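Local coordinates for protein 2'-deoxycytidine 5'-triphosphate deaminase (PDB 2R9Q) that probably deaminates dCTP to dUTP, a step toward thymidylate in nucleotide metabolism, at residues V269-F282 and I331-P344. Numbering follows the deposited sequence.
Sequences VHVPPLYAAEMTPF and IVGRLVYEHMLEKP
Ala277, Leu335 and Tyr337 share one face of this antiparallel strand pair and form its apolar centre, against which Val269, at the end of strand 261-269, packs. The methyl of Ala277 lies over one face of the Tyr337 ring and also meets Leu335, its CB 3.7 Å from Leu335 CD1; a side chain this small lets the ring and the leucine close in around it. The torsions of Leu335 (chi1 -162°, chi2 59°) set CD1 by Ala277 and send the other branch tip to tip against Val269, where CD2 and Val269 CG2 pack tightly at 3.4 Å. Tyr337 suits the margin of this core because its ring is apolar while its hydroxyl donates to His270 O, 3.0 Å from OH, from above the carbonyl plane, tying strand 331-339 to the chain entering strand 275-281. At one end Ile331 CG2 sits over the centre of the Phe282 ring, a CH-pi contact 3.7 Å from the centroid.

Paired backbone bonds join Ala276 to Glu338, Glu278 to Val336 and Thr280 to Arg334. Beta-branched Thr280 adds a side-chain bond, OG1 to Arg334 O at 2.6 Å, so that this carbonyl accepts two donors from one residue. On the same face, a water lies within hydrogen-bonding distance of Glu278 OE1 and Glu338 OE1. Asn111 hydrogen-bonds Glu278 OE2, and the Arg169 salt bridge to Glu338 OE2 would ease the repulsion between the carboxylates.

The pair forms the middle of a four-stranded antiparallel sheet in the C-terminal dUTPase-like domain, flanked by strands 202-205 and 296-297. Ile202 and Phe297 extend the Leu335 side, whereas strand 11-12 covers Ala276 and Met340 through Ile12.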
loop_
_atom_site.group_PDB
_atom_site.type_symbol
_atom_site.label_atom_id
_atom_site.label_comp_id
_atom_site.label_asym_id
_atom_site.label_seq_id
_atom_site.Cartn_x
_atom_site.Cartn_y
_atom_site.Cartn_z
ATOM N N VAL B 269 26.730 19.865 15.857
ATOM C CA VAL B 269 27.741 18.908 16.307
ATOM C C VAL B 269 29.107 19.055 15.571
ATOM O O VAL B 269 29.177 19.510 14.430
ATOM C CB VAL B 269 27.129 17.423 16.309
ATOM C CG1 VAL B 269 27.064 16.765 14.907
ATOM C CG2 VAL B 269 27.881 16.550 17.265
ATOM N N HIS B 270 30.195 18.709 16.256
ATOM C CA HIS B 270 31.561 18.782 15.713
ATOM C C HIS B 270 32.305 17.469 16.028
ATOM O O HIS B 270 32.201 16.924 17.131
ATOM C CB HIS B 270 32.256 20.026 16.272
ATOM C CG HIS B 270 33.750 20.086 16.085
ATOM N ND1 HIS B 270 34.359 20.035 14.847
ATOM C CD2 HIS B 270 34.748 20.270 16.982
ATOM C CE1 HIS B 270 35.667 20.161 14.993
ATOM N NE2 HIS B 270 35.923 20.314 16.279
ATOM N N VAL B 271 32.975 16.937 14.999
ATOM C CA VAL B 271 33.887 15.791 15.106
ATOM C C VAL B 271 35.331 16.314 14.880
ATOM O O VAL B 271 35.692 16.693 13.770
ATOM C CB VAL B 271 33.538 14.669 14.107
ATOM C CG1 VAL B 271 34.361 13.452 14.385
ATOM C CG2 VAL B 271 32.057 14.306 14.173
ATOM N N PRO B 272 36.135 16.406 15.961
ATOM C CA PRO B 272 37.549 16.796 15.867
ATOM C C PRO B 272 38.369 15.900 14.936
ATOM O O PRO B 272 38.042 14.724 14.789
ATOM C CB PRO B 272 38.035 16.657 17.308
ATOM C CG PRO B 272 36.800 16.846 18.146
ATOM C CD PRO B 272 35.724 16.218 17.365
ATOM N N PRO B 273 39.439 16.444 14.325
ATOM C CA PRO B 273 40.228 15.746 13.297
ATOM C C PRO B 273 40.933 14.450 13.672
ATOM O O PRO B 273 41.448 13.773 12.785
ATOM C CB PRO B 273 41.283 16.774 12.912
ATOM C CG PRO B 273 40.665 18.063 13.255
ATOM C CD PRO B 273 39.953 17.804 14.536
ATOM N N LEU B 274 40.981 14.115 14.957
ATOM C CA LEU B 274 41.619 12.888 15.411
ATOM C C LEU B 274 40.573 11.867 15.876
ATOM O O LEU B 274 40.903 10.852 16.509
ATOM C CB LEU B 274 42.566 13.202 16.556
ATOM C CG LEU B 274 43.785 14.065 16.306
ATOM C CD1 LEU B 274 44.534 14.164 17.652
ATOM C CD2 LEU B 274 44.620 13.438 15.184
ATOM N N TYR B 275 39.315 12.190 15.582
ATOM C CA TYR B 275 38.178 11.348 15.872
ATOM C C TYR B 275 37.273 11.222 14.648
ATOM O O TYR B 275 37.146 12.142 13.826
ATOM C CB TYR B 275 37.405 11.906 17.062
ATOM C CG TYR B 275 38.249 11.979 18.307
ATOM C CD1 TYR B 275 38.168 10.987 19.275
ATOM C CD2 TYR B 275 39.167 13.021 18.493
ATOM C CE1 TYR B 275 38.961 11.031 20.425
ATOM C CE2 TYR B 275 39.976 13.079 19.636
ATOM C CZ TYR B 275 39.869 12.075 20.599
ATOM O OH TYR B 275 40.655 12.105 21.738
ATOM N N ALA B 276 36.700 10.037 14.505
ATOM C CA ALA B 276 35.577 9.836 13.619
ATOM C C ALA B 276 34.355 9.551 14.501
ATOM O O ALA B 276 34.493 9.269 15.695
ATOM C CB ALA B 276 35.860 8.689 12.653
ATOM N N ALA B 277 33.164 9.686 13.913
ATOM C CA ALA B 277 31.899 9.309 14.562
ATOM C C ALA B 277 30.995 8.406 13.687
ATOM O O ALA B 277 31.199 8.228 12.484
ATOM C CB ALA B 277 31.138 10.548 15.018
ATOM N N GLU B 278 29.996 7.831 14.345
ATOM C CA GLU B 278 28.967 7.065 13.707
ATOM C C GLU B 278 27.653 7.376 14.401
ATOM O O GLU B 278 27.582 7.427 15.625
ATOM C CB GLU B 278 29.285 5.579 13.763
ATOM C CG GLU B 278 28.406 4.699 12.901
ATOM C CD GLU B 278 28.892 3.247 12.832
ATOM O OE1 GLU B 278 29.913 2.871 13.454
ATOM O OE2 GLU B 278 28.256 2.460 12.131
ATOM N N MET B 279 26.630 7.616 13.583
ATOM C CA MET B 279 25.289 7.901 14.044
ATOM C C MET B 279 24.641 6.557 14.381
ATOM O O MET B 279 24.793 5.606 13.627
ATOM C CB MET B 279 24.516 8.612 12.917
ATOM C CG MET B 279 23.821 9.915 13.309
ATOM S SD MET B 279 22.390 9.664 14.359
ATOM C CE MET B 279 23.068 10.066 15.957
ATOM N N THR B 280 23.960 6.476 15.520
ATOM C CA THR B 280 23.237 5.260 15.916
ATOM C C THR B 280 21.769 5.585 16.277
ATOM O O THR B 280 21.482 6.681 16.729
ATOM C CB THR B 280 23.914 4.538 17.116
ATOM O OG1 THR B 280 23.986 5.434 18.238
ATOM C CG2 THR B 280 25.316 4.065 16.749
ATOM N N PRO B 281 20.837 4.645 16.015
ATOM C CA PRO B 281 19.490 4.728 16.561
ATOM C C PRO B 281 19.426 4.757 18.083
ATOM O O PRO B 281 20.214 4.082 18.751
ATOM C CB PRO B 281 18.820 3.461 16.030
ATOM C CG PRO B 281 19.560 3.136 14.805
ATOM C CD PRO B 281 20.965 3.490 15.105
ATOM N N PHE B 282 18.472 5.541 18.590
ATOM C CA PHE B 282 18.123 5.600 20.021
ATOM C C PHE B 282 17.253 4.391 20.398
ATOM O O PHE B 282 16.038 4.359 20.138
ATOM C CB PHE B 282 17.413 6.927 20.329
ATOM C CG PHE B 282 17.124 7.153 21.788
ATOM C CD1 PHE B 282 18.135 7.051 22.742
ATOM C CD2 PHE B 282 15.840 7.497 22.205
ATOM C CE1 PHE B 282 17.860 7.264 24.113
ATOM C CE2 PHE B 282 15.559 7.723 23.565
ATOM C CZ PHE B 282 16.569 7.606 24.522
ATOM N N ILE B 331 14.605 12.946 21.606
ATOM C CA ILE B 331 15.841 12.233 21.254
ATOM C C ILE B 331 15.641 11.129 20.205
ATOM O O ILE B 331 14.763 10.280 20.342
ATOM C CB ILE B 331 16.556 11.638 22.487
ATOM C CG1 ILE B 331 17.001 12.775 23.425
ATOM C CG2 ILE B 331 17.758 10.776 22.049
ATOM C CD1 ILE B 331 17.376 12.316 24.829
ATOM N N VAL B 332 16.477 11.161 19.163
ATOM C CA VAL B 332 16.311 10.298 17.983
ATOM C C VAL B 332 17.530 9.445 17.625
ATOM O O VAL B 332 17.427 8.447 16.906
ATOM C CB VAL B 332 15.835 11.111 16.744
ATOM C CG1 VAL B 332 14.532 11.863 17.079
ATOM C CG2 VAL B 332 16.947 12.050 16.208
ATOM N N GLY B 333 18.677 9.840 18.137
ATOM C CA GLY B 333 19.893 9.083 17.963
ATOM C C GLY B 333 21.021 9.441 18.909
ATOM O O GLY B 333 20.928 10.347 19.745
ATOM N N ARG B 334 22.117 8.744 18.709
ATOM C CA ARG B 334 23.268 8.832 19.555
ATOM C C ARG B 334 24.561 8.815 18.649
ATOM O O ARG B 334 24.807 7.877 17.889
ATOM C CB ARG B 334 23.073 7.689 20.552
ATOM C CG ARG B 334 24.198 7.197 21.338
ATOM C CD ARG B 334 23.783 5.830 21.958
ATOM N NE ARG B 334 23.625 4.687 21.017
ATOM C CZ ARG B 334 24.577 3.795 20.703
ATOM N NH1 ARG B 334 25.810 3.907 21.188
ATOM N NH2 ARG B 334 24.316 2.792 19.874
ATOM N N LEU B 335 25.308 9.919 18.662
ATOM C CA LEU B 335 26.555 10.030 17.921
ATOM C C LEU B 335 27.696 9.453 18.756
ATOM O O LEU B 335 28.043 9.986 19.803
ATOM C CB LEU B 335 26.838 11.465 17.548
ATOM C CG LEU B 335 27.855 11.756 16.444
ATOM C CD1 LEU B 335 27.463 11.110 15.093
ATOM C CD2 LEU B 335 28.062 13.280 16.318
ATOM N N VAL B 336 28.242 8.339 18.272
ATOM C CA VAL B 336 29.295 7.587 18.944
ATOM C C VAL B 336 30.688 7.906 18.341
ATOM O O VAL B 336 30.877 7.845 17.136
ATOM C CB VAL B 336 29.006 6.094 18.872
ATOM C CG1 VAL B 336 30.185 5.302 19.366
ATOM C CG2 VAL B 336 27.739 5.760 19.672
ATOM N N TYR B 337 31.641 8.245 19.210
ATOM C CA TYR B 337 32.968 8.686 18.808
ATOM C C TYR B 337 33.984 7.536 18.895
ATOM O O TYR B 337 33.885 6.657 19.743
ATOM C CB TYR B 337 33.423 9.879 19.654
ATOM C CG TYR B 337 32.696 11.165 19.337
ATOM C CD1 TYR B 337 33.248 12.107 18.495
ATOM C CD2 TYR B 337 31.444 11.437 19.881
ATOM C CE1 TYR B 337 32.579 13.272 18.185
ATOM C CE2 TYR B 337 30.765 12.616 19.573
ATOM C CZ TYR B 337 31.341 13.536 18.733
ATOM O OH TYR B 337 30.681 14.721 18.432
ATOM N N GLU B 338 34.953 7.569 17.993
ATOM C CA GLU B 338 35.991 6.577 17.915
ATOM C C GLU B 338 37.300 7.284 17.517
ATOM O O GLU B 338 37.287 8.236 16.719
ATOM C CB GLU B 338 35.574 5.515 16.893
ATOM C CG GLU B 338 36.386 4.236 16.906
ATOM C CD GLU B 338 35.930 3.195 15.884
ATOM O OE1 GLU B 338 34.831 3.353 15.269
ATOM O OE2 GLU B 338 36.686 2.210 15.708
ATOM N N HIS B 339 38.413 6.836 18.107
ATOM C CA HIS B 339 39.746 7.365 17.800
ATOM C C HIS B 339 40.206 7.039 16.387
ATOM O O HIS B 339 40.081 5.916 15.912
ATOM C CB HIS B 339 40.829 6.809 18.733
ATOM C CG HIS B 339 40.763 7.322 20.133
ATOM N ND1 HIS B 339 41.364 8.500 20.523
ATOM C CD2 HIS B 339 40.202 6.796 21.246
ATOM C CE1 HIS B 339 41.138 8.694 21.810
ATOM N NE2 HIS B 339 40.435 7.674 22.272
ATOM N N MET B 340 40.789 8.030 15.739
ATOM C CA MET B 340 41.551 7.797 14.542
ATOM C C MET B 340 42.901 7.199 14.924
ATOM O O MET B 340 43.413 7.469 16.009
ATOM C CB MET B 340 41.734 9.104 13.807
ATOM C CG MET B 340 40.438 9.701 13.294
ATOM S SD MET B 340 39.527 8.714 12.109
ATOM C CE MET B 340 40.532 8.849 10.633
ATOM N N LEU B 341 43.432 6.350 14.048
ATOM C CA LEU B 341 44.798 5.842 14.152
ATOM C C LEU B 341 45.827 6.948 13.902
ATOM O O LEU B 341 46.817 7.024 14.610
ATOM C CB LEU B 341 45.049 4.709 13.148
ATOM C CG LEU B 341 44.803 3.261 13.551
ATOM C CD1 LEU B 341 45.219 2.350 12.395
ATOM C CD2 LEU B 341 45.542 2.919 14.835
ATOM N N GLU B 342 45.599 7.765 12.874
ATOM C CA GLU B 342 46.369 8.985 12.626
ATOM C C GLU B 342 45.419 10.073 12.100
ATOM O O GLU B 342 44.239 9.809 11.848
ATOM C CB GLU B 342 47.507 8.727 11.623
ATOM N N LYS B 343 45.937 11.283 11.934
ATOM C CA LYS B 343 45.158 12.392 11.412
ATOM C C LYS B 343 45.007 12.231 9.902
ATOM O O LYS B 343 45.975 11.914 9.231
ATOM C CB LYS B 343 45.830 13.733 11.732
ATOM C CG LYS B 343 44.926 14.971 11.535
ATOM C CD LYS B 343 45.711 16.311 11.737
ATOM C CE LYS B 343 44.799 17.495 12.211
ATOM N NZ LYS B 343 43.793 17.986 11.177
ATOM N N PRO B 344 43.783 12.411 9.364
ATOM C CA PRO B 344 43.603 12.447 7.915
ATOM C C PRO B 344 44.585 13.354 7.182
ATOM O O PRO B 344 45.056 14.335 7.740
ATOM C CB PRO B 344 42.191 12.987 7.758
ATOM C CG PRO B 344 41.495 12.585 8.989
ATOM C CD PRO B 344 42.500 12.543 10.074
HETATM O O HOH W 1 42.211 10.087 18.904
HETATM O O HOH W 2 32.536 4.157 13.251
HETATM O O HOH W 3 16.464 6.129 16.197
#